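Local atomic coordinates of 1-carboxybiuret hydrolase subunit AtzE (Pseudomonas sp., PDB entry 6C62), a protein that hydrolyses 1-carboxybiuret to urea-1,3-dicarboxylate and ammonia, a step in the bacterial degradation of atrazine. Residues I296-A299 / A300-I304; H313-D316 / L317-R320; P326-V329 / D330-S334; L337-V340 / A341-L344; H391-R394 / P395-L399. All blocks are in the same frame, centred on the assembly; numbering follows the deposited sequence.

In the fold
All five contacts are local and follow one another in order along the chain. Interactions 1 to 4 run through the successive helices 294-312, 314-319, 329-336 and 340-360; interaction 5 comes later, where strand 389-392 turns into helix 393-396. Interaction 3 touches three of the others: F302 of interaction 1, H313 and L317 of interaction 2, and R394 and P395 of interaction 5. Interactions 1 and 4, about 12 Å between centres, pack helix on helix. In this amidase fold, interactions 1, 2, 3 and 5 have side chains about 9 to 12 Å from that of S150 or S174, the probable catalytic serines, while interactions 2 and 4 reach a second copy of the subunit.

Interaction 1. Residues I296-A299 / A300-I304; sequences IGRA and AAFVI
R298 and F302, one helical turn apart, run side by side and point the same way, with the guanidinium plane turned 61° from the phenyl ring. NH2 of R298 is the atom that comes up to the ring, 3.9 Å from CD2 of F302, and that carbon lies over one face of the guanidinium. Both side chains leave the helix with CG trans to the main-chain N (chi1 169° for R298 and -166° for F302), which is what sends them along the same flank; the arginine then stays extended as far as NE. This is an i, i+4 pairing inside helix 294-312, and the backbone beneath it is regular. F302 N donates to R298 O at 2.9 Å, and the bonds from A300 N to I296 O, from A301 N to G297 O and from V303 N to A299 O repeat the pattern. A299, A300 and A301 lie between the two large residues, with G297 just before; all four are buried, so this part of the helix is slim and lets neighbours come close. I296 and A300 meet F349 of helix 340-360, V303 meets W342 and I304 meets A346 of the same helix. A299 packs on an apolar side chain of another protein's chain. A300, A301 and I304 rest against F406 of helix 402-407, whose Q402 also takes a weak hydrogen bond from NE of R298.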
loop_
_atom_site.group_PDB
_atom_site.type_symbol
_atom_site.label_atom_id
_atom_site.label_comp_id
_atom_site.label_asym_id
_atom_site.label_seq_id
_atom_site.Cartn_x
_atom_site.Cartn_y
_atom_site.Cartn_z
ATOM N N ILE A 296 19.467 -6.378 -2.194
ATOM C CA ILE A 296 18.402 -6.138 -1.204
ATOM C C ILE A 296 17.103 -5.881 -1.959
ATOM O O ILE A 296 16.026 -6.265 -1.481
ATOM C CB ILE A 296 18.679 -4.906 -0.298
ATOM C CG1 ILE A 296 20.083 -4.929 0.301
ATOM C CG2 ILE A 296 17.631 -4.761 0.796
ATOM C CD1 ILE A 296 20.462 -6.153 0.994
ATOM N N GLY A 297 17.183 -5.218 -3.121
ATOM C CA GLY A 297 16.039 -5.033 -4.016
ATOM C C GLY A 297 15.441 -6.390 -4.408
ATOM O O GLY A 297 14.241 -6.574 -4.338
ATOM N N ARG A 298 16.294 -7.353 -4.765
ATOM C CA ARG A 298 15.836 -8.685 -5.035
ATOM C C ARG A 298 15.169 -9.323 -3.805
ATOM O O ARG A 298 14.096 -9.975 -3.929
ATOM C CB ARG A 298 16.955 -9.594 -5.542
ATOM C CG ARG A 298 16.508 -11.096 -5.569
ATOM C CD ARG A 298 17.400 -11.963 -6.350
ATOM N NE ARG A 298 16.867 -13.311 -6.352
ATOM C CZ ARG A 298 17.095 -14.242 -5.413
ATOM N NH1 ARG A 298 17.889 -14.021 -4.362
ATOM N NH2 ARG A 298 16.520 -15.412 -5.549
ATOM N N ALA A 299 15.804 -9.153 -2.644
ATOM C CA ALA A 299 15.337 -9.732 -1.433
ATOM C C ALA A 299 13.911 -9.237 -1.083
ATOM O O ALA A 299 13.036 -10.037 -0.768
ATOM C CB ALA A 299 16.318 -9.480 -0.299
ATOM N N ALA A 300 13.714 -7.938 -1.164
ATOM C CA ALA A 300 12.433 -7.340 -0.883
ATOM C C ALA A 300 11.363 -7.769 -1.880
ATOM O O ALA A 300 10.235 -8.079 -1.458
ATOM C CB ALA A 300 12.553 -5.837 -0.894
ATOM N N ALA A 301 11.708 -7.823 -3.183
ATOM C CA ALA A 301 10.799 -8.328 -4.178
ATOM C C ALA A 301 10.369 -9.774 -3.869
ATOM O O ALA A 301 9.204 -10.147 -3.989
ATOM C CB ALA A 301 11.377 -8.264 -5.536
ATOM N N PHE A 302 11.336 -10.563 -3.437
ATOM C CA PHE A 302 11.136 -11.972 -3.166
ATOM C C PHE A 302 10.183 -12.152 -2.020
ATOM O O PHE A 302 9.242 -12.969 -2.086
ATOM C CB PHE A 302 12.483 -12.646 -2.894
ATOM C CG PHE A 302 12.445 -14.133 -2.932
ATOM C CD1 PHE A 302 11.951 -14.826 -1.891
ATOM C CD2 PHE A 302 12.936 -14.831 -4.007
ATOM C CE1 PHE A 302 11.870 -16.209 -1.899
ATOM C CE2 PHE A 302 12.928 -16.232 -4.020
ATOM C CZ PHE A 302 12.383 -16.918 -2.954
ATOM N N VAL A 303 10.389 -11.384 -0.956
ATOM C CA VAL A 303 9.544 -11.404 0.228
ATOM C C VAL A 303 8.116 -11.018 -0.069
ATOM O O VAL A 303 7.202 -11.731 0.339
ATOM C CB VAL A 303 10.197 -10.541 1.371
ATOM C CG1 VAL A 303 9.212 -10.276 2.482
ATOM C CG2 VAL A 303 11.404 -11.270 1.959
ATOM N N ILE A 304 7.918 -9.930 -0.753
ATOM C CA ILE A 304 6.579 -9.440 -1.097
ATOM C C ILE A 304 5.856 -10.412 -2.028
ATOM O O ILE A 304 4.713 -10.657 -1.889
ATOM C CB ILE A 304 6.699 -8.039 -1.720
ATOM C CG1 ILE A 304 7.014 -7.057 -0.579
ATOM C CG2 ILE A 304 5.442 -7.577 -2.444
ATOM C CD1 ILE A 304 7.536 -5.697 -1.035
#

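Interaction 2. Residues H313-D316 / L317-R320; sequences HLDD and LRIR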
loop_
_atom_site.group_PDB
_atom_site.type_symbol
_atom_site.label_atom_id
_atom_site.label_comp_id
_atom_site.label_asym_id
_atom_site.label_seq_id
_atom_site.Cartn_x
_atom_site.Cartn_y
_atom_site.Cartn_z
ATOM N N HIS A 313 -3.881 -17.286 -2.558
ATOM C CA HIS A 313 -4.409 -18.645 -2.778
ATOM C C HIS A 313 -4.666 -19.371 -1.451
ATOM O O HIS A 313 -4.788 -20.600 -1.410
ATOM C CB HIS A 313 -3.377 -19.426 -3.590
ATOM C CG HIS A 313 -3.189 -18.894 -4.970
ATOM N ND1 HIS A 313 -4.121 -19.089 -5.951
ATOM C CD2 HIS A 313 -2.212 -18.139 -5.514
ATOM C CE1 HIS A 313 -3.714 -18.507 -7.060
ATOM N NE2 HIS A 313 -2.571 -17.894 -6.821
ATOM N N LEU A 314 -4.785 -18.629 -0.352
ATOM C CA LEU A 314 -4.870 -19.273 0.950
ATOM C C LEU A 314 -6.084 -20.219 1.088
ATOM O O LEU A 314 -5.962 -21.310 1.665
ATOM C CB LEU A 314 -4.855 -18.235 2.054
ATOM C CG LEU A 314 -4.940 -18.764 3.482
ATOM C CD1 LEU A 314 -3.827 -19.758 3.800
ATOM C CD2 LEU A 314 -4.870 -17.560 4.439
ATOM N N ASP A 315 -7.231 -19.802 0.554
ATOM C CA ASP A 315 -8.456 -20.584 0.696
ATOM C C ASP A 315 -8.298 -21.934 0.029
ATOM O O ASP A 315 -8.693 -22.942 0.619
ATOM C CB ASP A 315 -9.677 -19.926 0.037
ATOM C CG ASP A 315 -10.146 -18.631 0.731
ATOM O OD1 ASP A 315 -10.154 -18.590 2.003
ATOM O OD2 ASP A 315 -10.535 -17.649 -0.015
ATOM N N ASP A 316 -7.716 -21.954 -1.175
ATOM C CA ASP A 316 -7.401 -23.191 -1.854
ATOM C C ASP A 316 -6.255 -23.975 -1.224
ATOM O O ASP A 316 -6.282 -25.213 -1.215
ATOM C CB ASP A 316 -7.115 -22.929 -3.329
ATOM C CG ASP A 316 -8.406 -22.604 -4.106
ATOM O OD1 ASP A 316 -9.458 -23.185 -3.756
ATOM O OD2 ASP A 316 -8.382 -21.783 -5.085
ATOM N N LEU A 317 -5.263 -23.323 -0.631
ATOM C CA LEU A 317 -4.223 -24.074 0.067
ATOM C C LEU A 317 -4.777 -24.789 1.286
ATOM O O LEU A 317 -4.224 -25.788 1.706
ATOM C CB LEU A 317 -3.027 -23.182 0.470
ATOM C CG LEU A 317 -2.170 -22.615 -0.665
ATOM C CD1 LEU A 317 -1.284 -21.466 -0.182
ATOM C CD2 LEU A 317 -1.335 -23.719 -1.259
ATOM N N ARG A 318 -5.838 -24.252 1.885
ATOM C CA ARG A 318 -6.425 -24.890 3.037
ATOM C C ARG A 318 -7.248 -26.164 2.644
ATOM O O ARG A 318 -7.201 -27.155 3.292
ATOM C CB ARG A 318 -7.339 -23.924 3.769
ATOM C CG ARG A 318 -6.592 -22.889 4.542
ATOM C CD ARG A 318 -7.547 -21.833 5.054
ATOM N NE ARG A 318 -6.887 -21.042 6.082
ATOM C CZ ARG A 318 -7.236 -19.805 6.428
ATOM N NH1 ARG A 318 -8.224 -19.188 5.817
ATOM N NH2 ARG A 318 -6.550 -19.175 7.366
ATOM N N ILE A 319 -7.978 -26.097 1.562
ATOM C CA ILE A 319 -8.941 -27.132 1.243
ATOM C C ILE A 319 -8.463 -28.117 0.158
ATOM O O ILE A 319 -8.860 -29.273 0.189
ATOM C CB ILE A 319 -10.297 -26.514 0.796
ATOM C CG1 ILE A 319 -10.131 -25.760 -0.517
ATOM C CG2 ILE A 319 -10.934 -25.610 1.850
ATOM C CD1 ILE A 319 -11.386 -25.422 -1.259
ATOM N N ARG A 320 -7.576 -27.688 -0.753
ATOM C CA ARG A 320 -7.081 -28.547 -1.829
ATOM C C ARG A 320 -5.634 -28.371 -2.217
ATOM O O ARG A 320 -5.251 -28.218 -3.404
ATOM C CB ARG A 320 -7.986 -28.402 -3.072
ATOM C CG ARG A 320 -8.006 -26.995 -3.640
ATOM C CD ARG A 320 -9.182 -26.751 -4.578
ATOM N NE ARG A 320 -9.156 -27.611 -5.744
ATOM C CZ ARG A 320 -9.939 -27.459 -6.800
ATOM N NH1 ARG A 320 -10.841 -26.488 -6.838
ATOM N NH2 ARG A 320 -9.830 -28.320 -7.808
HETATM O O HOH W 1 -10.218 -20.123 4.008
HETATM O O HOH W 2 -11.254 -24.263 -5.330
#
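D316 O is held by the backbone N of R320 at 2.8 Å, with a weak second bond from I319 N. This is the C-terminal end of the short helix 314-319, less than two turns long: H313 stands at its N-cap, and R320 is the residue where helical backbone angles are lost. Near the start L317 N binds H313 O at 2.9 Å and R318 N binds L314 O, while the longer bonds to D315 O are weak. L314 and R318 pass each other at a slant. CD2 of L314 sits over one face of the R318 guanidinium, towards its rim, 3.7 Å from NH2. The arginine lies extended from CG to NE, with its CG 3.3 Å from L314 O. Its polar end reaches beyond this chain: NE bonds to the backbone of a chain of another protein, and NH2 pairs in a salt bridge with an acidic side chain of a further such chain. D315 OD1 and R318 NH1 stand 4.3 Å apart, beyond a salt bridge, and a water spans them. R320 and D316 run alongside each other with carboxylate and guanidinium planes almost perpendicular, 87° apart, and the main partner of R320 is D323, salt-bridged to its NE. L314 also packs on A341 of the second subunit, and the H313 ring meets those of F123 and F332. Between D316 and R320 a water in the plane of the guanidinium gives a hydrogen to OD1 of D316, 2.6 Å away, and accepts one from NH1 of R320.

Interaction 3. Residues P326-V329 / D330-S334; sequences PLSV and DRFIS
V329, S328 and D330 have the most surface buried in this turn, where a loop enters helix 329-336. In V329 the CG1 methyl is wedged between its own N and carbonyl carbon (chi1 71°), which brings it to 3.6 Å from OD1 of D330; the two side chains slant past each other. CG2 of V329, trans to the main-chain N, lies 4.4 Å from CD1 of I333, an apolar touch one turn on. S328 holds the N-cap position, but its hydroxyl makes no capping bond. Its carbonyl does the work: S328 O accepts F332 N at 3.1 Å, with a weak extra bond from R331 N, and V329 O accepts I333 N at 2.9 Å. The F332 ring has CA of V329 at its edge and also meets the rings of Y125 and H313. One water donates to P326 O and accepts from D330 N at 2.9 Å; another donates to both P326 O and OD2 of D330. OD1 of D330 pairs in a salt bridge with a basic side chain of another protein's chain. The carboxylate therefore divides its oxygens between a water shared with P326 O and the other chain, which probably favours its charged form.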
loop_
_atom_site.group_PDB
_atom_site.type_symbol
_atom_site.label_atom_id
_atom_site.label_comp_id
_atom_site.label_asym_id
_atom_site.label_seq_id
_atom_site.Cartn_x
_atom_site.Cartn_y
_atom_site.Cartn_z
ATOM N N PRO A 326 2.983 -29.360 -7.816
ATOM C CA PRO A 326 3.913 -29.826 -6.711
ATOM C C PRO A 326 5.252 -29.118 -6.681
ATOM O O PRO A 326 5.833 -29.001 -5.627
ATOM C CB PRO A 326 4.024 -31.350 -6.951
ATOM C CG PRO A 326 2.704 -31.670 -7.608
ATOM C CD PRO A 326 2.473 -30.507 -8.590
ATOM N N LEU A 327 5.724 -28.566 -7.804
ATOM C CA LEU A 327 6.997 -27.796 -7.787
ATOM C C LEU A 327 6.931 -26.434 -7.157
ATOM O O LEU A 327 7.951 -25.818 -6.958
ATOM C CB LEU A 327 7.540 -27.640 -9.209
ATOM C CG LEU A 327 7.952 -29.017 -9.838
ATOM C CD1 LEU A 327 8.414 -28.846 -11.291
ATOM C CD2 LEU A 327 9.039 -29.735 -8.987
ATOM N N SER A 328 5.755 -25.898 -6.906
ATOM C CA SER A 328 5.692 -24.569 -6.314
ATOM C C SER A 328 4.789 -24.485 -5.126
ATOM O O SER A 328 4.796 -23.499 -4.457
ATOM C CB SER A 328 5.281 -23.539 -7.386
ATOM O OG SER A 328 4.026 -23.938 -7.928
ATOM N N VAL A 329 3.965 -25.492 -4.855
ATOM C CA VAL A 329 3.032 -25.383 -3.755
ATOM C C VAL A 329 3.729 -25.121 -2.397
ATOM O O VAL A 329 3.208 -24.366 -1.576
ATOM C CB VAL A 329 2.113 -26.594 -3.664
ATOM C CG1 VAL A 329 2.867 -27.826 -3.200
ATOM C CG2 VAL A 329 0.951 -26.287 -2.778
ATOM N N ASP A 330 4.898 -25.736 -2.178
ATOM C CA ASP A 330 5.637 -25.521 -0.938
ATOM C C ASP A 330 6.242 -24.125 -0.845
ATOM O O ASP A 330 6.406 -23.598 0.272
ATOM C CB ASP A 330 6.694 -26.577 -0.685
ATOM C CG ASP A 330 6.086 -28.019 -0.746
ATOM O OD1 ASP A 330 4.931 -28.131 -0.239
ATOM O OD2 ASP A 330 6.722 -28.955 -1.362
ATOM N N ARG A 331 6.455 -23.490 -1.999
ATOM C CA ARG A 331 6.902 -22.110 -2.025
ATOM C C ARG A 331 5.762 -21.168 -1.693
ATOM O O ARG A 331 5.974 -20.185 -1.022
ATOM C CB ARG A 331 7.497 -21.771 -3.396
ATOM C CG ARG A 331 8.631 -22.764 -3.787
ATOM C CD ARG A 331 9.377 -22.328 -5.021
ATOM N NE ARG A 331 9.987 -20.997 -4.806
ATOM C CZ ARG A 331 10.363 -20.169 -5.775
ATOM N NH1 ARG A 331 10.104 -20.490 -7.045
ATOM N NH2 ARG A 331 10.949 -19.018 -5.473
ATOM N N PHE A 332 4.564 -21.459 -2.177
ATOM C CA PHE A 332 3.390 -20.700 -1.794
ATOM C C PHE A 332 3.129 -20.820 -0.300
ATOM O O PHE A 332 2.854 -19.805 0.371
ATOM C CB PHE A 332 2.113 -21.129 -2.598
ATOM C CG PHE A 332 2.000 -20.545 -3.970
ATOM C CD1 PHE A 332 1.975 -19.185 -4.181
ATOM C CD2 PHE A 332 1.877 -21.359 -5.043
ATOM C CE1 PHE A 332 1.817 -18.653 -5.467
ATOM C CE2 PHE A 332 1.779 -20.853 -6.344
ATOM C CZ PHE A 332 1.724 -19.497 -6.551
ATOM N N ILE A 333 3.233 -22.048 0.227
ATOM C CA ILE A 333 2.993 -22.257 1.647
ATOM C C ILE A 333 4.052 -21.485 2.474
ATOM O O ILE A 333 3.694 -20.794 3.420
ATOM C CB ILE A 333 2.953 -23.733 2.020
ATOM C CG1 ILE A 333 1.684 -24.386 1.539
ATOM C CG2 ILE A 333 3.041 -23.927 3.510
ATOM C CD1 ILE A 333 1.715 -25.934 1.557
ATOM N N SER A 334 5.318 -21.602 2.125
ATOM C CA SER A 334 6.348 -20.810 2.774
ATOM C C SER A 334 6.022 -19.348 2.814
ATOM O O SER A 334 6.138 -18.689 3.865
ATOM C CB SER A 334 7.698 -20.974 2.024
ATOM O OG SER A 334 8.728 -20.314 2.762
HETATM O O HOH W 3 6.772 -26.896 -4.040
HETATM O O HOH W 4 5.628 -30.475 -3.365
#

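Interaction 4. Residues L337-V340 / A341-L344; sequences LQPV and AWYL
At Q338 and P339 the chain is extended, and at V340 it turns into helix 340-360, with P339 as N-cap; L344 N closes the first regular bond onto V340 O at 3.0 Å. The bond from W342 N to P339 O is of another kind: the donor stands well above the carbonyl plane, 59° out of it. The proline ring then lies on the indole. CD of P339 sits over the centre of the six-membered ring of W342, 3.6 Å from the centroid and only 4° off the normal, while CG rests on CE2 of W342 at 3.7 Å. Q338 passes the indole at about a right angle, its CG 3.8 Å from CE3 of W342. In W342 the CG lies trans to the carbonyl carbon (chi1 -65°), which swings the ring back over the residues that precede the helix. This is a CH-pi contact of proline on tryptophan at the N-terminus of helix 340-360, at the joint with helix 329-336. Q338 holds its amide to helix 294-312 through NE2 and V303 O, and Y343 OH is bonded by E308 and Q347. V340 and L344 run alongside one another, CG2 of V340 4.0 Å from CD1 of L344. Another copy of this subunit packs here, its Q338 on V340 and its Y343 on L344, and an aromatic side chain of another protein's chain meets W342 ring to ring.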
loop_
_atom_site.group_PDB
_atom_site.type_symbol
_atom_site.label_atom_id
_atom_site.label_comp_id
_atom_site.label_asym_id
_atom_site.label_seq_id
_atom_site.Cartn_x
_atom_site.Cartn_y
_atom_site.Cartn_z
ATOM N N LEU A 337 3.556 -18.398 5.449
ATOM C CA LEU A 337 4.099 -18.504 6.807
ATOM C C LEU A 337 5.110 -17.390 7.168
ATOM O O LEU A 337 5.564 -17.343 8.311
ATOM C CB LEU A 337 4.670 -19.892 7.065
ATOM C CG LEU A 337 3.753 -21.066 6.718
ATOM C CD1 LEU A 337 4.391 -22.437 7.087
ATOM C CD2 LEU A 337 2.374 -20.944 7.332
ATOM N N GLN A 338 5.393 -16.477 6.254
ATOM C CA GLN A 338 6.417 -15.467 6.488
ATOM C C GLN A 338 5.935 -14.474 7.545
ATOM O O GLN A 338 4.791 -14.012 7.510
ATOM C CB GLN A 338 6.781 -14.697 5.202
ATOM C CG GLN A 338 7.580 -15.513 4.227
ATOM C CD GLN A 338 7.803 -14.868 2.898
ATOM O OE1 GLN A 338 8.297 -15.515 1.993
ATOM N NE2 GLN A 338 7.499 -13.576 2.775
ATOM N N PRO A 339 6.781 -14.202 8.554
ATOM C CA PRO A 339 6.442 -13.083 9.489
ATOM C C PRO A 339 5.980 -11.779 8.768
ATOM O O PRO A 339 6.524 -11.398 7.766
ATOM C CB PRO A 339 7.759 -12.846 10.233
ATOM C CG PRO A 339 8.454 -14.210 10.210
ATOM C CD PRO A 339 8.059 -14.855 8.896
ATOM N N VAL A 340 4.939 -11.161 9.282
ATOM C CA VAL A 340 4.433 -9.903 8.791
ATOM C C VAL A 340 5.516 -8.814 8.924
ATOM O O VAL A 340 5.557 -7.892 8.106
ATOM C CB VAL A 340 3.134 -9.497 9.502
ATOM C CG1 VAL A 340 3.376 -9.130 10.964
ATOM C CG2 VAL A 340 2.458 -8.354 8.743
ATOM N N ALA A 341 6.428 -8.924 9.884
ATOM C CA ALA A 341 7.529 -7.942 9.923
ATOM C C ALA A 341 8.368 -7.889 8.635
ATOM O O ALA A 341 8.849 -6.782 8.238
ATOM C CB ALA A 341 8.430 -8.241 11.092
ATOM N N TRP A 342 8.538 -9.052 7.981
ATOM C CA TRP A 342 9.400 -9.099 6.772
ATOM C C TRP A 342 8.686 -8.342 5.664
ATOM O O TRP A 342 9.311 -7.545 4.931
ATOM C CB TRP A 342 9.615 -10.511 6.286
ATOM C CG TRP A 342 10.366 -11.388 7.220
ATOM C CD1 TRP A 342 10.946 -11.038 8.390
ATOM C CD2 TRP A 342 10.666 -12.782 7.008
ATOM N NE1 TRP A 342 11.565 -12.156 8.949
ATOM C CE2 TRP A 342 11.390 -13.229 8.124
ATOM C CE3 TRP A 342 10.402 -13.687 5.964
ATOM C CZ2 TRP A 342 11.872 -14.547 8.226
ATOM C CZ3 TRP A 342 10.828 -15.017 6.112
ATOM C CH2 TRP A 342 11.596 -15.410 7.210
ATOM N N TYR A 343 7.359 -8.594 5.558
ATOM C CA TYR A 343 6.553 -7.896 4.511
ATOM C C TYR A 343 6.602 -6.377 4.706
ATOM O O TYR A 343 6.803 -5.594 3.765
ATOM C CB TYR A 343 5.128 -8.430 4.526
ATOM C CG TYR A 343 4.253 -7.789 3.476
ATOM C CD1 TYR A 343 4.274 -8.265 2.159
ATOM C CD2 TYR A 343 3.494 -6.625 3.752
ATOM C CE1 TYR A 343 3.561 -7.627 1.152
ATOM C CE2 TYR A 343 2.744 -6.029 2.755
ATOM C CZ TYR A 343 2.764 -6.539 1.462
ATOM O OH TYR A 343 2.015 -5.960 0.454
ATOM N N LEU A 344 6.319 -5.926 5.924
ATOM C CA LEU A 344 6.280 -4.466 6.198
ATOM C C LEU A 344 7.648 -3.802 5.966
ATOM O O LEU A 344 7.730 -2.716 5.387
ATOM C CB LEU A 344 5.784 -4.189 7.629
ATOM C CG LEU A 344 4.292 -4.538 7.732
ATOM C CD1 LEU A 344 3.821 -4.603 9.154
ATOM C CD2 LEU A 344 3.402 -3.626 6.877
#

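Interaction 5. Residues H391-R394 / P395-L399; sequences HPCR and PAMGL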
loop_
_atom_site.group_PDB
_atom_site.type_symbol
_atom_site.label_atom_id
_atom_site.label_comp_id
_atom_site.label_asym_id
_atom_site.label_seq_id
_atom_site.Cartn_x
_atom_site.Cartn_y
_atom_site.Cartn_z
ATOM N N HIS A 391 23.130 -22.562 -7.362
ATOM C CA HIS A 391 21.804 -22.024 -7.054
ATOM C C HIS A 391 20.760 -23.059 -7.456
ATOM O O HIS A 391 20.940 -23.721 -8.463
ATOM C CB HIS A 391 21.534 -20.768 -7.874
ATOM C CG HIS A 391 22.469 -19.646 -7.631
ATOM N ND1 HIS A 391 22.274 -18.717 -6.637
ATOM C CD2 HIS A 391 23.590 -19.269 -8.284
ATOM C CE1 HIS A 391 23.241 -17.821 -6.688
ATOM N NE2 HIS A 391 24.057 -18.138 -7.672
ATOM N N PRO A 392 19.618 -23.106 -6.753
ATOM C CA PRO A 392 18.452 -23.788 -7.327
ATOM C C PRO A 392 18.108 -23.120 -8.670
ATOM O O PRO A 392 18.036 -21.880 -8.780
ATOM C CB PRO A 392 17.358 -23.641 -6.259
ATOM C CG PRO A 392 17.774 -22.476 -5.385
ATOM C CD PRO A 392 19.309 -22.381 -5.497
ATOM N N CYS A 393 17.913 -23.959 -9.690
ATOM C CA CYS A 393 17.688 -23.500 -11.047
ATOM C C CYS A 393 16.481 -22.582 -11.176
ATOM O O CYS A 393 16.568 -21.564 -11.820
ATOM C CB CYS A 393 17.423 -24.718 -11.930
ATOM S SG CYS A 393 17.091 -24.334 -13.661
ATOM N N ARG A 394 15.349 -22.994 -10.629
ATOM C CA ARG A 394 14.095 -22.317 -10.827
ATOM C C ARG A 394 14.139 -20.856 -10.341
ATOM O O ARG A 394 13.999 -19.997 -11.166
ATOM C CB ARG A 394 12.862 -23.153 -10.346
ATOM C CG ARG A 394 12.726 -24.423 -11.214
ATOM C CD ARG A 394 11.471 -25.264 -10.966
ATOM N NE ARG A 394 11.550 -25.900 -9.658
ATOM C CZ ARG A 394 12.210 -27.055 -9.411
ATOM N NH1 ARG A 394 12.818 -27.783 -10.375
ATOM N NH2 ARG A 394 12.256 -27.521 -8.160
ATOM N N PRO A 395 14.478 -20.578 -9.075
ATOM C CA PRO A 395 14.633 -19.143 -8.676
ATOM C C PRO A 395 15.781 -18.403 -9.350
ATOM O O PRO A 395 15.701 -17.206 -9.614
ATOM C CB PRO A 395 14.906 -19.232 -7.198
ATOM C CG PRO A 395 14.259 -20.531 -6.797
ATOM C CD PRO A 395 14.526 -21.479 -7.909
ATOM N N ALA A 396 16.870 -19.111 -9.605
ATOM C CA ALA A 396 18.087 -18.462 -10.127
ATOM C C ALA A 396 17.940 -17.779 -11.468
ATOM O O ALA A 396 18.708 -16.833 -11.732
ATOM C CB ALA A 396 19.216 -19.450 -10.236
ATOM N N MET A 397 17.048 -18.285 -12.339
ATOM C CA MET A 397 16.848 -17.689 -13.666
ATOM C C MET A 397 16.501 -16.180 -13.565
ATOM O O MET A 397 16.737 -15.427 -14.499
ATOM C CB MET A 397 15.754 -18.435 -14.448
ATOM C CG MET A 397 16.138 -19.814 -15.031
ATOM S SD MET A 397 17.611 -19.739 -16.095
ATOM C CE MET A 397 18.747 -20.373 -14.908
ATOM N N GLY A 398 15.914 -15.749 -12.434
ATOM C CA GLY A 398 15.528 -14.316 -12.262
ATOM C C GLY A 398 16.452 -13.441 -11.443
ATOM O O GLY A 398 16.101 -12.324 -11.059
ATOM N N LEU A 399 17.641 -13.935 -11.143
ATOM C CA LEU A 399 18.600 -13.158 -10.340
ATOM C C LEU A 399 18.854 -11.706 -10.847
ATOM O O LEU A 399 19.033 -10.781 -10.052
ATOM C CB LEU A 399 19.957 -13.928 -10.290
ATOM C CG LEU A 399 20.068 -15.109 -9.311
ATOM C CD1 LEU A 399 21.349 -15.895 -9.569
ATOM C CD2 LEU A 399 20.028 -14.702 -7.852
#
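H391 reaches out over A396 and L399 from the end of strand 389-392. Its CB lies 3.6 Å from CB of A396, and CG is still near that methyl at 4.2 Å. Further out the imidazole meets L399: CE1 is 3.9 Å from CD1 of L399, with NE2 and ND1 slightly farther. That methyl stands over the centre of the ring, 11° off its normal, in a CH-pi contact. With CG trans to the carbonyl carbon (chi1 -61°), the ring is laid across the leucine at a slant. The leucine is carried there by a type I beta turn from A396 to L399; P392 is the N-cap of the short helix 393-396, at the junction of a strand with a helix. A396 N gives a hydrogen to P392 O at 3.1 Å, and the bond from M397 N to C393 O is weak. CB of P392 touches CD of P395, 3.9 Å away. R394 bends at chi3 and makes a salt bridge through NH1 to E382. Strand 383-386 backs the turn, with I384 against C393, A396 and M397, and the side chain of M397 is about 9 Å from that of S174, probably the acyl-forming serine.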